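Long-range contacts in protein prgH (Salmonella enterica subsp. enterica serovar Typhimurium, PDB 4G2S), which is a component of the Salmonella SPI-1 type III secretion basal body, to which this FHA-type domain probably contributes on the cytoplasmic side of its inner-membrane ring: residues T28-G33 / D50-P55; V61-Q66 / I74-L79; P6-L11 / L103-S108. One frame throughout, in Å; residues are numbered along the deposited sequence.

Contact 1 (T28-G33 / D50-P55); sequences TLFVVG and DSFFIP
The parallel pair of a beta-alpha-beta unit meets here: strands 26-33 and 51-55 run side by side in the mixed sheet, and over residues 28-33 and 51-55 the axes come within 4.7 Å, inclined by 21°. Five backbone bonds zigzag between them. L29 N, V31 N and G33 N give to the carbonyls of D50, F52 and I54, while L29 O and V31 O accept from F52 N and I54 N. The V31 N to F52 O bond, 2.8 Å, runs almost along the C=O axis. On the far side of strand 26-33 the backbones of T28 and F30 bond to those of I65 and F63.

F30, V32, F52 and I54 share one face. F30 and F52 both have CG anti to the carbonyl carbon, so the two side chains leave the sheet in the same direction, their rings meeting obliquely with planes 35° apart and F30 CE2 3.8 Å from F52 CD2. I54 extends to place CD1 3.7 Å from F30 CD2. The T28 methyl CG2 touches the edge of the F52 ring, 3.8 Å from CE2. This face looks toward the second sheet, whose V9, L11 and L100 pack against it.

The reverse face carries F53. With CG anti to its backbone N (chi1 172°), its ring reaches from V31 CG1, 4.1 Å from CD1, to G33 O, 3.3 Å from CZ; A37 and L38 of the helix pack on it. The crossover through helix 35-41 is a beta-alpha-beta unit, set at the 51-55 edge of one sheet of an FHA-type beta sandwich.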
ATOM      1  N   THR A  28       6.403   6.229  23.937  1.00 30.96           N
ATOM      2  CA  THR A  28       5.680   6.130  22.675  1.00 31.27           C
ATOM      3  C   THR A  28       6.039   7.333  21.806  1.00 32.70           C
ATOM      4  O   THR A  28       5.934   8.452  22.257  1.00 29.78           O
ATOM      5  CB  THR A  28       4.155   6.072  22.921  1.00 28.52           C
ATOM      6  OG1 THR A  28       3.896   5.004  23.854  1.00 30.12           O
ATOM      7  CG2 THR A  28       3.429   5.745  21.660  1.00 30.12           C
ATOM      8  N   LEU A  29       6.461   7.039  20.583  1.00 23.08           N
ATOM      9  CA  LEU A  29       6.729   8.029  19.502  1.00 21.72           C
ATOM     10  C   LEU A  29       5.532   8.341  18.609  1.00 20.92           C
ATOM     11  O   LEU A  29       4.830   7.434  18.103  1.00 23.38           O
ATOM     12  CB  LEU A  29       7.838   7.548  18.627  1.00 21.84           C
ATOM     13  CG  LEU A  29       8.365   8.482  17.468  1.00 21.61           C
ATOM     14  CD1 LEU A  29       8.948   9.719  18.081  1.00 22.02           C
ATOM     15  CD2 LEU A  29       9.447   7.708  16.619  1.00 22.66           C
ATOM     16  N   PHE A  30       5.347   9.627  18.407  1.00 19.48           N
ATOM     17  CA  PHE A  30       4.403  10.207  17.499  1.00 19.51           C
ATOM     18  C   PHE A  30       5.180  10.974  16.435  1.00 21.32           C
ATOM     19  O   PHE A  30       5.827  11.981  16.697  1.00 20.74           O
ATOM     20  CB  PHE A  30       3.403  11.104  18.243  1.00 21.22           C
ATOM     21  CG  PHE A  30       2.504  10.329  19.140  1.00 21.41           C
ATOM     22  CD1 PHE A  30       2.945   9.974  20.406  1.00 22.90           C
ATOM     23  CD2 PHE A  30       1.310   9.852  18.696  1.00 22.67           C
ATOM     24  CE1 PHE A  30       2.138   9.210  21.249  1.00 24.36           C
ATOM     25  CE2 PHE A  30       0.465   9.082  19.546  1.00 24.31           C
ATOM     26  CZ  PHE A  30       0.898   8.777  20.812  1.00 24.90           C
ATOM     27  N   VAL A  31       5.068  10.512  15.191  1.00 21.38           N
ATOM     28  CA  VAL A  31       5.657  11.189  14.051  1.00 22.72           C
ATOM     29  C   VAL A  31       4.503  11.940  13.423  1.00 22.35           C
ATOM     30  O   VAL A  31       3.459  11.319  13.133  1.00 21.55           O
ATOM     31  CB  VAL A  31       6.230  10.219  12.999  1.00 24.42           C
ATOM     32  CG1 VAL A  31       6.731  11.014  11.757  1.00 26.73           C
ATOM     33  CG2 VAL A  31       7.321   9.346  13.593  1.00 24.89           C
ATOM     34  N   VAL A  32       4.684  13.265  13.265  1.00 23.22           N
ATOM     35  CA  VAL A  32       3.653  14.187  12.897  1.00 23.39           C
ATOM     36  C   VAL A  32       4.154  15.039  11.700  1.00 27.24           C
ATOM     37  O   VAL A  32       5.148  15.795  11.766  1.00 28.12           O
ATOM     38  CB  VAL A  32       3.277  15.145  14.025  1.00 25.52           C
ATOM     39  CG1 VAL A  32       2.037  15.931  13.691  1.00 27.50           C
ATOM     40  CG2 VAL A  32       3.090  14.482  15.368  1.00 22.76           C
ATOM     41  N   GLY A  33       3.476  14.897  10.579  1.00 29.48           N
ATOM     42  CA  GLY A  33       3.936  15.566   9.382  1.00 34.17           C
ATOM     43  C   GLY A  33       3.237  15.161   8.103  1.00 37.88           C
ATOM     44  O   GLY A  33       2.115  14.641   8.099  1.00 34.73           O
ATOM     45  N   ASP A  50       4.679   1.052  19.495  1.00 44.12           N
ATOM     46  CA  ASP A  50       5.317   2.109  20.296  1.00 40.79           C
ATOM     47  C   ASP A  50       5.582   3.366  19.451  1.00 36.04           C
ATOM     48  O   ASP A  50       6.262   4.298  19.905  1.00 35.20           O
ATOM     49  CB  ASP A  50       6.611   1.625  20.891  1.00 43.68           C
ATOM     50  CG  ASP A  50       7.632   1.227  19.822  1.00 46.50           C
ATOM     51  OD1 ASP A  50       7.306   1.334  18.628  1.00 44.80           O
ATOM     52  OD2 ASP A  50       8.738   0.819  20.167  1.00 49.81           O
ATOM     53  N   SER A  51       4.989   3.369  18.265  1.00 35.85           N
ATOM     54  CA  SER A  51       5.076   4.452  17.253  1.00 33.17           C
ATOM     55  C   SER A  51       3.771   4.701  16.540  1.00 30.58           C
ATOM     56  O   SER A  51       3.130   3.718  16.134  1.00 31.40           O
ATOM     57  CB  SER A  51       6.006   3.991  16.138  1.00 36.78           C
ATOM     58  OG  SER A  51       7.188   4.693  16.286  1.00 48.23           O
ATOM     59  N   PHE A  52       3.405   5.954  16.305  1.00 23.68           N
ATOM     60  CA  PHE A  52       2.203   6.328  15.518  1.00 24.20           C
ATOM     61  C   PHE A  52       2.484   7.474  14.543  1.00 23.82           C
ATOM     62  O   PHE A  52       3.280   8.355  14.856  1.00 23.77           O
ATOM     63  CB  PHE A  52       1.040   6.684  16.448  1.00 22.75           C
ATOM     64  CG  PHE A  52       0.636   5.492  17.370  1.00 24.40           C
ATOM     65  CD1 PHE A  52      -0.048   4.452  16.833  1.00 28.41           C
ATOM     66  CD2 PHE A  52       0.983   5.439  18.717  1.00 25.23           C
ATOM     67  CE1 PHE A  52      -0.401   3.334  17.577  1.00 31.98           C
ATOM     68  CE2 PHE A  52       0.584   4.371  19.521  1.00 29.66           C
ATOM     69  CZ  PHE A  52      -0.080   3.286  18.936  1.00 32.27           C
ATOM     70  N   PHE A  53       1.861   7.461  13.373  1.00 22.62           N
ATOM     71  CA  PHE A  53       2.007   8.550  12.441  1.00 25.26           C
ATOM     72  C   PHE A  53       0.740   9.337  12.452  1.00 23.34           C
ATOM     73  O   PHE A  53      -0.320   8.762  12.306  1.00 26.79           O
ATOM     74  CB  PHE A  53       2.220   8.090  10.986  1.00 30.08           C
ATOM     75  CG  PHE A  53       2.169   9.213  10.020  1.00 34.33           C
ATOM     76  CD1 PHE A  53       3.274  10.013   9.836  1.00 37.38           C
ATOM     77  CD2 PHE A  53       0.983   9.511   9.321  1.00 39.62           C
ATOM     78  CE1 PHE A  53       3.219  11.065   8.943  1.00 41.60           C
ATOM     79  CE2 PHE A  53       0.922  10.565   8.439  1.00 40.83           C
ATOM     80  CZ  PHE A  53       2.052  11.346   8.250  1.00 40.26           C
ATOM     81  N   ILE A  54       0.832  10.651  12.596  1.00 21.96           N
ATOM     82  CA  ILE A  54      -0.289  11.559  12.516  1.00 22.51           C
ATOM     83  C   ILE A  54      -0.024  12.524  11.359  1.00 23.34           C
ATOM     84  O   ILE A  54       1.006  13.172  11.345  1.00 23.64           O
ATOM     85  CB  ILE A  54      -0.368  12.431  13.816  1.00 24.64           C
ATOM     86  CG1 ILE A  54      -0.514  11.496  15.004  1.00 27.00           C
ATOM     87  CG2 ILE A  54      -1.520  13.421  13.768  1.00 26.93           C
ATOM     88  CD1 ILE A  54      -0.425  12.181  16.348  1.00 32.11           C
ATOM     89  N   PRO A  55      -0.959  12.644  10.404  1.00 24.87           N
ATOM     90  CA  PRO A  55      -0.806  13.607   9.305  1.00 26.88           C
ATOM     91  C   PRO A  55      -1.142  15.041   9.732  1.00 27.42           C
ATOM     92  O   PRO A  55      -2.098  15.274  10.492  1.00 26.98           O
ATOM     93  CB  PRO A  55      -1.794  13.101   8.267  1.00 30.94           C
ATOM     94  CG  PRO A  55      -2.894  12.522   9.056  1.00 32.37           C
ATOM     95  CD  PRO A  55      -2.189  11.860  10.258  1.00 28.20           C
TER

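Contact 2 (V61-Q66 / I74-L79); sequences VNFEIQ and IILHEL
Strands 63-66 and 74-79 run antiparallel, their axes 4.6 Å apart at 165°, with E64-H77 and Q66-I75 as hydrogen-bonded pairs and F63-E78 and I65-L76 as non-hydrogen-bonded ones. Both bonded pairs are doubly joined, and L79 N adds a bond to N62 O from above that carbonyl's plane.

The most specific side-chain contact links Q66 to H77 along the face they share with E64 and I75. Q66 leaves the backbone with CG anti to N and continues extended, so that OE1 arrives in the plane of the imidazole and takes its NE2-H at 2.9 Å. This bond is nearly straight, at 164°, and lies in the plane of the Q66 carbonyl; amide and ring planes are 30° apart, and the bond should restrain the rotation of both groups. I75 CG2 rests over one face of the same ring, toward its rim. E64 turns its carboxylate elsewhere: OE1 forms salt bridges with R27 and with R10 of a neighbouring subunit, whose N17 and S15 carbonyls are bound by N62 ND2.

The other face is mostly apolar. F63 takes the crowded chi1 position, its CG between backbone N and carbonyl carbon, and brings CD1 to 4.0 Å from L76 CD1. I65 and I74 lie alongside each other, their CG2 methyls also 4.0 Å apart. L100, I102 and I104 of the opposing sheet pack on this surface, while E78 reaches a salt bridge with R87. Two successive antiparallel strands with a short connection make this a beta hairpin, its mostly apolar face turned into the sandwich.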
ATOM      1  N   VAL A  61       5.415  18.587  14.668  1.00 24.64           N
ATOM      2  CA  VAL A  61       6.630  18.318  15.409  1.00 24.73           C
ATOM      3  C   VAL A  61       6.524  16.885  16.001  1.00 20.80           C
ATOM      4  O   VAL A  61       5.509  16.601  16.605  1.00 20.12           O
ATOM      5  CB  VAL A  61       6.771  19.258  16.602  1.00 26.45           C
ATOM      6  CG1 VAL A  61       8.001  18.886  17.427  1.00 27.94           C
ATOM      7  CG2 VAL A  61       6.896  20.730  16.163  1.00 30.49           C
ATOM      8  N   ASN A  62       7.580  16.088  15.873  1.00 21.03           N
ATOM      9  CA  ASN A  62       7.545  14.701  16.437  1.00 19.37           C
ATOM     10  C   ASN A  62       7.688  14.811  17.945  1.00 18.88           C
ATOM     11  O   ASN A  62       8.365  15.774  18.450  1.00 21.47           O
ATOM     12  CB  ASN A  62       8.669  13.883  15.858  1.00 19.52           C
ATOM     13  CG  ASN A  62       8.515  13.633  14.311  1.00 21.10           C
ATOM     14  OD1 ASN A  62       7.523  14.090  13.667  1.00 22.82           O
ATOM     15  ND2 ASN A  62       9.436  12.869  13.750  1.00 22.40           N
ATOM     16  N   PHE A  63       7.089  13.887  18.639  1.00 18.50           N
ATOM     17  CA  PHE A  63       7.231  13.916  20.070  1.00 19.95           C
ATOM     18  C   PHE A  63       7.156  12.519  20.681  1.00 21.74           C
ATOM     19  O   PHE A  63       6.623  11.621  20.041  1.00 21.29           O
ATOM     20  CB  PHE A  63       6.201  14.863  20.692  1.00 20.16           C
ATOM     21  CG  PHE A  63       4.775  14.454  20.497  1.00 19.45           C
ATOM     22  CD1 PHE A  63       4.105  13.701  21.406  1.00 20.80           C
ATOM     23  CD2 PHE A  63       4.079  14.909  19.376  1.00 20.50           C
ATOM     24  CE1 PHE A  63       2.754  13.381  21.265  1.00 23.20           C
ATOM     25  CE2 PHE A  63       2.745  14.600  19.209  1.00 23.17           C
ATOM     26  CZ  PHE A  63       2.069  13.787  20.120  1.00 22.07           C
ATOM     27  N   GLU A  64       7.684  12.360  21.906  1.00 21.86           N
ATOM     28  CA  GLU A  64       7.525  11.134  22.674  1.00 23.64           C
ATOM     29  C   GLU A  64       6.772  11.427  23.918  1.00 22.96           C
ATOM     30  O   GLU A  64       7.022  12.415  24.608  1.00 23.47           O
ATOM     31  CB  GLU A  64       8.860  10.463  23.032  1.00 28.55           C
ATOM     32  CG  GLU A  64       9.861  10.357  21.885  1.00 32.61           C
ATOM     33  CD  GLU A  64      11.043   9.458  22.232  1.00 37.13           C
ATOM     34  OE1 GLU A  64      11.744   8.975  21.333  1.00 34.69           O
ATOM     35  OE2 GLU A  64      11.209   9.119  23.435  1.00 42.10           O
ATOM     36  N   ILE A  65       5.883  10.517  24.245  1.00 25.61           N
ATOM     37  CA  ILE A  65       5.260  10.460  25.561  1.00 28.25           C
ATOM     38  C   ILE A  65       5.866   9.348  26.400  1.00 28.97           C
ATOM     39  O   ILE A  65       6.012   8.173  25.963  1.00 28.97           O
ATOM     40  CB  ILE A  65       3.725  10.360  25.458  1.00 29.19           C
ATOM     41  CG1 ILE A  65       3.231  11.601  24.714  1.00 27.34           C
ATOM     42  CG2 ILE A  65       3.113  10.230  26.858  1.00 32.87           C
ATOM     43  CD1 ILE A  65       1.770  11.881  24.864  1.00 32.89           C
ATOM     44  N   GLN A  66       6.288   9.745  27.612  1.00 31.13           N
ATOM     45  CA  GLN A  66       6.898   8.808  28.556  1.00 31.44           C
ATOM     46  C   GLN A  66       6.032   8.640  29.799  1.00 32.08           C
ATOM     47  O   GLN A  66       5.765   9.618  30.474  1.00 33.90           O
ATOM     48  CB  GLN A  66       8.262   9.311  29.017  1.00 34.98           C
ATOM     49  CG  GLN A  66       9.020   8.276  29.795  1.00 37.49           C
ATOM     50  CD  GLN A  66      10.446   8.692  30.143  1.00 44.49           C
ATOM     51  OE1 GLN A  66      10.984   9.658  29.614  1.00 44.80           O
ATOM     52  NE2 GLN A  66      11.072   7.921  31.016  1.00 49.97           N
ATOM     53  N   ILE A  74       3.941  12.017  33.996  1.00 44.04           N
ATOM     54  CA  ILE A  74       3.882  12.011  32.512  1.00 38.86           C
ATOM     55  C   ILE A  74       4.706  13.116  31.877  1.00 37.24           C
ATOM     56  O   ILE A  74       4.450  14.325  32.099  1.00 39.25           O
ATOM     57  CB  ILE A  74       2.431  12.087  31.901  1.00 39.80           C
ATOM     58  CG1 ILE A  74       1.563  10.922  32.383  1.00 41.03           C
ATOM     59  CG2 ILE A  74       2.492  11.998  30.382  1.00 36.83           C
ATOM     60  CD1 ILE A  74       0.083  11.169  32.214  1.00 43.79           C
ATOM     61  N   ILE A  75       5.633  12.687  31.022  1.00 32.89           N
ATOM     62  CA  ILE A  75       6.612  13.557  30.412  1.00 31.28           C
ATOM     63  C   ILE A  75       6.459  13.544  28.888  1.00 30.15           C
ATOM     64  O   ILE A  75       6.417  12.497  28.300  1.00 26.26           O
ATOM     65  CB  ILE A  75       8.045  13.127  30.788  1.00 31.53           C
ATOM     66  CG1 ILE A  75       8.205  13.216  32.293  1.00 35.32           C
ATOM     67  CG2 ILE A  75       9.079  14.076  30.136  1.00 31.18           C
ATOM     68  CD1 ILE A  75       8.160  14.613  32.853  1.00 36.71           C
ATOM     69  N   LEU A  76       6.355  14.723  28.299  1.00 28.24           N
ATOM     70  CA  LEU A  76       6.358  14.812  26.872  1.00 27.01           C
ATOM     71  C   LEU A  76       7.725  15.331  26.418  1.00 26.16           C
ATOM     72  O   LEU A  76       8.237  16.323  26.979  1.00 26.16           O
ATOM     73  CB  LEU A  76       5.214  15.668  26.433  1.00 29.15           C
ATOM     74  CG  LEU A  76       4.932  15.722  24.898  1.00 30.08           C
ATOM     75  CD1 LEU A  76       3.469  15.862  24.720  1.00 31.99           C
ATOM     76  CD2 LEU A  76       5.705  16.894  24.367  1.00 30.91           C
ATOM     77  N   HIS A  77       8.360  14.587  25.509  1.00 23.42           N
ATOM     78  CA  HIS A  77       9.606  15.040  24.898  1.00 24.59           C
ATOM     79  C   HIS A  77       9.308  15.530  23.530  1.00 22.96           C
ATOM     80  O   HIS A  77       8.928  14.725  22.659  1.00 22.93           O
ATOM     81  CB  HIS A  77      10.581  13.912  24.820  1.00 26.10           C
ATOM     82  CG  HIS A  77      10.820  13.256  26.100  1.00 28.37           C
ATOM     83  ND1 HIS A  77      11.673  13.743  26.993  1.00 28.73           N
ATOM     84  CD2 HIS A  77      10.337  12.067  26.629  1.00 30.86           C
ATOM     85  CE1 HIS A  77      11.731  12.917  28.058  1.00 29.66           C
ATOM     86  NE2 HIS A  77      10.919  11.904  27.841  1.00 29.89           N
ATOM     87  N   GLU A  78       9.438  16.837  23.305  1.00 22.68           N
ATOM     88  CA  GLU A  78       9.360  17.412  21.961  1.00 24.86           C
ATOM     89  C   GLU A  78      10.663  17.299  21.246  1.00 25.26           C
ATOM     90  O   GLU A  78      11.653  17.842  21.733  1.00 24.34           O
ATOM     91  CB  GLU A  78       9.090  18.914  22.016  1.00 29.13           C
ATOM     92  CG  GLU A  78       7.732  19.301  22.412  1.00 33.78           C
ATOM     93  CD  GLU A  78       7.352  20.720  21.962  1.00 38.10           C
ATOM     94  OE1 GLU A  78       8.083  21.471  21.257  1.00 39.20           O
ATOM     95  OE2 GLU A  78       6.237  21.026  22.297  1.00 42.56           O
ATOM     96  N   LEU A  79      10.669  16.704  20.040  1.00 23.70           N
ATOM     97  CA  LEU A  79      11.923  16.437  19.291  1.00 24.82           C
ATOM     98  C   LEU A  79      12.312  17.579  18.371  1.00 29.31           C
ATOM     99  O   LEU A  79      11.558  17.917  17.467  1.00 26.45           O
ATOM    100  CB  LEU A  79      11.822  15.157  18.497  1.00 25.01           C
ATOM    101  CG  LEU A  79      11.441  13.946  19.384  1.00 23.03           C
ATOM    102  CD1 LEU A  79      11.403  12.654  18.559  1.00 23.60           C
ATOM    103  CD2 LEU A  79      12.238  13.720  20.629  1.00 24.79           C
TER

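Contact 3 (P6-L11 / L103-S108); sequences PYIVRL and LIRPES
R105 adopts the crowded first torsion (chi1 68°), with CG between its backbone N and carbonyl carbon, and then runs extended to NE; I8, with CG1 anti to the carbonyl carbon (chi1 -72°) and CD1 stretched beyond it (chi2 173°), runs alongside it in the same direction. The methyl I8 CD1 is thereby laid over one face of the R105 guanidinium, 3.4 Å from NH2. These residues belong to the antiparallel junction in which the first and last strands of the domain, 7-11 and 100-106, lie together in one sheet of the FHA-type sandwich.

Four backbone bonds define the pairing. I8 N and R105 N each give to the other residue's carbonyl, and R10 and L103 do the same, L103 N reaching R10 O at 2.8 Å. A fifth, longer bond from E107 N to P6 O, 3.1 Å, carries the pairing past the strand ends.

R10 and R105 both stand on the face of I8 and L103, R10 NH1 5.5 Å from R105 NE and not in contact. E20 of the adjoining strand probably offsets their repulsion, since its two carboxylate oxygens form salt bridges with R10 NH1 and R105 NH2, while R10 NH2 turns to E64 of a neighbouring subunit.

V9 and I104 turn to the opposite face, where I65 of the other sheet packs on both. Y7 sets its CB 4.1 Å from I104 CG2, and its hydroxyl bonds to the carbonyl of A71. I8 CD1 also meets E107 CG at 3.7 Å. After P106 the chain brings E107 O back to the arginine: R105 NH1 gives a hydrogen bond to E107 O, 2.8 Å away, which lies in the guanidinium plane.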
ATOM      1  N   PRO A   6      -4.115   2.591  32.622  1.00 46.44           N
ATOM      2  CA  PRO A   6      -3.221   3.172  31.657  1.00 42.57           C
ATOM      3  C   PRO A   6      -3.884   4.379  30.969  1.00 38.99           C
ATOM      4  O   PRO A   6      -5.007   4.778  31.335  1.00 36.14           O
ATOM      5  CB  PRO A   6      -2.982   1.991  30.724  1.00 44.03           C
ATOM      6  CG  PRO A   6      -4.340   1.389  30.615  1.00 45.10           C
ATOM      7  CD  PRO A   6      -5.060   1.705  31.926  1.00 48.29           C
ATOM      8  N   TYR A   7      -3.203   4.941  29.966  1.00 36.77           N
ATOM      9  CA  TYR A   7      -3.528   6.233  29.485  1.00 35.46           C
ATOM     10  C   TYR A   7      -3.722   6.192  27.971  1.00 32.94           C
ATOM     11  O   TYR A   7      -3.244   5.303  27.293  1.00 33.63           O
ATOM     12  CB  TYR A   7      -2.415   7.218  29.830  1.00 38.11           C
ATOM     13  CG  TYR A   7      -2.193   7.392  31.313  1.00 38.51           C
ATOM     14  CD1 TYR A   7      -3.006   8.229  32.074  1.00 40.69           C
ATOM     15  CD2 TYR A   7      -1.160   6.701  31.964  1.00 42.70           C
ATOM     16  CE1 TYR A   7      -2.826   8.345  33.461  1.00 45.48           C
ATOM     17  CE2 TYR A   7      -0.957   6.849  33.326  1.00 45.32           C
ATOM     18  CZ  TYR A   7      -1.782   7.674  34.059  1.00 46.38           C
ATOM     19  OH  TYR A   7      -1.559   7.789  35.397  1.00 54.11           O
ATOM     20  N   ILE A   8      -4.449   7.171  27.469  1.00 31.88           N
ATOM     21  CA  ILE A   8      -4.779   7.232  26.060  1.00 30.08           C
ATOM     22  C   ILE A   8      -4.402   8.608  25.583  1.00 28.90           C
ATOM     23  O   ILE A   8      -4.598   9.596  26.329  1.00 30.23           O
ATOM     24  CB  ILE A   8      -6.294   6.967  25.884  1.00 32.69           C
ATOM     25  CG1 ILE A   8      -6.587   5.495  26.147  1.00 35.20           C
ATOM     26  CG2 ILE A   8      -6.764   7.355  24.512  1.00 30.54           C
ATOM     27  CD1 ILE A   8      -8.063   5.141  26.174  1.00 37.65           C
ATOM     28  N   VAL A   9      -3.861   8.702  24.360  1.00 25.75           N
ATOM     29  CA  VAL A   9      -3.707  10.000  23.743  1.00 26.40           C
ATOM     30  C   VAL A   9      -4.857  10.177  22.793  1.00 24.33           C
ATOM     31  O   VAL A   9      -5.008   9.350  21.885  1.00 26.82           O
ATOM     32  CB  VAL A   9      -2.433  10.126  22.912  1.00 27.22           C
ATOM     33  CG1 VAL A   9      -2.356  11.569  22.361  1.00 27.81           C
ATOM     34  CG2 VAL A   9      -1.275   9.850  23.799  1.00 31.62           C
ATOM     35  N   ARG A  10      -5.587  11.274  22.971  1.00 26.22           N
ATOM     36  CA  ARG A  10      -6.619  11.716  22.086  1.00 25.82           C
ATOM     37  C   ARG A  10      -6.188  12.959  21.297  1.00 24.92           C
ATOM     38  O   ARG A  10      -5.700  13.981  21.837  1.00 25.81           O
ATOM     39  CB  ARG A  10      -7.921  11.996  22.869  1.00 28.48           C
ATOM     40  CG  ARG A  10      -9.096  12.362  21.951  1.00 28.13           C
ATOM     41  CD  ARG A  10     -10.285  12.949  22.711  1.00 30.12           C
ATOM     42  NE  ARG A  10     -11.412  13.216  21.843  1.00 29.70           N
ATOM     43  CZ  ARG A  10     -12.410  12.377  21.560  1.00 32.45           C
ATOM     44  NH1 ARG A  10     -12.465  11.133  22.043  1.00 32.58           N
ATOM     45  NH2 ARG A  10     -13.390  12.803  20.767  1.00 33.88           N
ATOM     46  N   LEU A  11      -6.431  12.896  20.004  1.00 22.25           N
ATOM     47  CA  LEU A  11      -6.191  14.074  19.128  1.00 21.81           C
ATOM     48  C   LEU A  11      -7.365  15.021  19.219  1.00 22.84           C
ATOM     49  O   LEU A  11      -8.532  14.589  19.219  1.00 24.20           O
ATOM     50  CB  LEU A  11      -5.981  13.578  17.726  1.00 21.73           C
ATOM     51  CG  LEU A  11      -4.784  12.645  17.558  1.00 22.04           C
ATOM     52  CD1 LEU A  11      -4.599  12.451  16.054  1.00 23.51           C
ATOM     53  CD2 LEU A  11      -3.541  13.105  18.185  1.00 23.87           C
ATOM     54  N   LEU A 103      -4.633  15.501  23.956  1.00 27.41           N
ATOM     55  CA  LEU A 103      -5.113  15.470  25.293  1.00 30.03           C
ATOM     56  C   LEU A 103      -4.754  14.070  25.781  1.00 27.93           C
ATOM     57  O   LEU A 103      -4.844  13.157  24.989  1.00 28.91           O
ATOM     58  CB  LEU A 103      -6.642  15.717  25.271  1.00 31.89           C
ATOM     59  CG  LEU A 103      -7.175  15.710  26.694  1.00 35.87           C
ATOM     60  CD1 LEU A 103      -8.215  16.809  26.856  1.00 38.81           C
ATOM     61  CD2 LEU A 103      -7.714  14.352  27.113  1.00 36.13           C
ATOM     62  N   ILE A 104      -4.215  13.914  27.018  1.00 27.81           N
ATOM     63  CA  ILE A 104      -3.872  12.600  27.567  1.00 27.40           C
ATOM     64  C   ILE A 104      -4.875  12.346  28.714  1.00 28.92           C
ATOM     65  O   ILE A 104      -5.003  13.188  29.638  1.00 29.71           O
ATOM     66  CB  ILE A 104      -2.407  12.524  28.086  1.00 28.15           C
ATOM     67  CG1 ILE A 104      -1.398  12.902  26.987  1.00 30.37           C
ATOM     68  CG2 ILE A 104      -2.118  11.143  28.636  1.00 28.77           C
ATOM     69  CD1 ILE A 104       0.022  13.188  27.488  1.00 32.62           C
ATOM     70  N   ARG A 105      -5.595  11.228  28.645  1.00 28.75           N
ATOM     71  CA  ARG A 105      -6.606  10.877  29.653  1.00 30.91           C
ATOM     72  C   ARG A 105      -6.419   9.442  30.171  1.00 32.57           C
ATOM     73  O   ARG A 105      -5.929   8.588  29.452  1.00 31.18           O
ATOM     74  CB  ARG A 105      -8.019  11.011  29.064  1.00 30.80           C
ATOM     75  CG  ARG A 105      -8.315   9.994  28.021  1.00 31.28           C
ATOM     76  CD  ARG A 105      -9.674  10.241  27.365  1.00 32.22           C
ATOM     77  NE  ARG A 105     -10.070   9.124  26.525  1.00 31.88           N
ATOM     78  CZ  ARG A 105     -10.472   7.949  26.963  1.00 35.44           C
ATOM     79  NH1 ARG A 105     -10.569   7.699  28.259  1.00 35.86           N
ATOM     80  NH2 ARG A 105     -10.880   7.043  26.098  1.00 37.69           N
ATOM     81  N   PRO A 106      -6.864   9.161  31.425  1.00 35.36           N
ATOM     82  CA  PRO A 106      -7.041   7.795  31.839  1.00 37.83           C
ATOM     83  C   PRO A 106      -8.085   7.082  30.998  1.00 38.48           C
ATOM     84  O   PRO A 106      -9.093   7.703  30.584  1.00 38.18           O
ATOM     85  CB  PRO A 106      -7.573   7.926  33.244  1.00 41.08           C
ATOM     86  CG  PRO A 106      -7.121   9.254  33.702  1.00 41.19           C
ATOM     87  CD  PRO A 106      -7.226  10.097  32.496  1.00 37.91           C
ATOM     88  N   GLU A 107      -7.872   5.805  30.773  1.00 40.96           N
ATOM     89  CA  GLU A 107      -8.751   5.067  29.896  1.00 45.17           C
ATOM     90  C   GLU A 107     -10.204   5.151  30.410  1.00 47.05           C
ATOM     91  O   GLU A 107     -11.151   5.310  29.637  1.00 44.19           O
ATOM     92  CB  GLU A 107      -8.280   3.634  29.797  1.00 51.82           C
ATOM     93  CG  GLU A 107      -9.106   2.765  28.856  1.00 56.74           C
ATOM     94  CD  GLU A 107      -8.573   1.344  28.811  1.00 63.57           C
ATOM     95  OE1 GLU A 107      -7.788   0.982  29.719  1.00 67.85           O
ATOM     96  OE2 GLU A 107      -8.915   0.595  27.869  1.00 65.56           O
ATOM     97  N   SER A 108     -10.334   5.084  31.737  1.00 47.19           N
ATOM     98  CA  SER A 108     -11.603   5.136  32.435  1.00 50.69           C
ATOM     99  C   SER A 108     -12.318   6.495  32.437  1.00 50.57           C
ATOM    100  O   SER A 108     -13.471   6.570  32.828  1.00 51.93           O
ATOM    101  CB  SER A 108     -11.333   4.770  33.882  1.00 53.60           C
ATOM    102  OG  SER A 108     -10.391   5.703  34.403  1.00 50.92           O
TER

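In the fold
The chain starts in strand 7-11, whose partner arrives only at the end: contact 3 closes a loop over 91 intervening residues, and the other two contacts are nested inside it. Contact 1 closes first, through the beta-alpha-beta unit; contact 2 then opens and closes as a hairpin, so these two lie in series without crossing. They share a sheet, because strands 26-33 and 63-67 are neighbours in it, and their centres are about 10 Å apart. Contact 3 belongs to the opposing sheet, about 15 Å from either centre. The layers meet where I65 CD1 lies 3.4 Å from I104 CD1 and where I54 packs on L11.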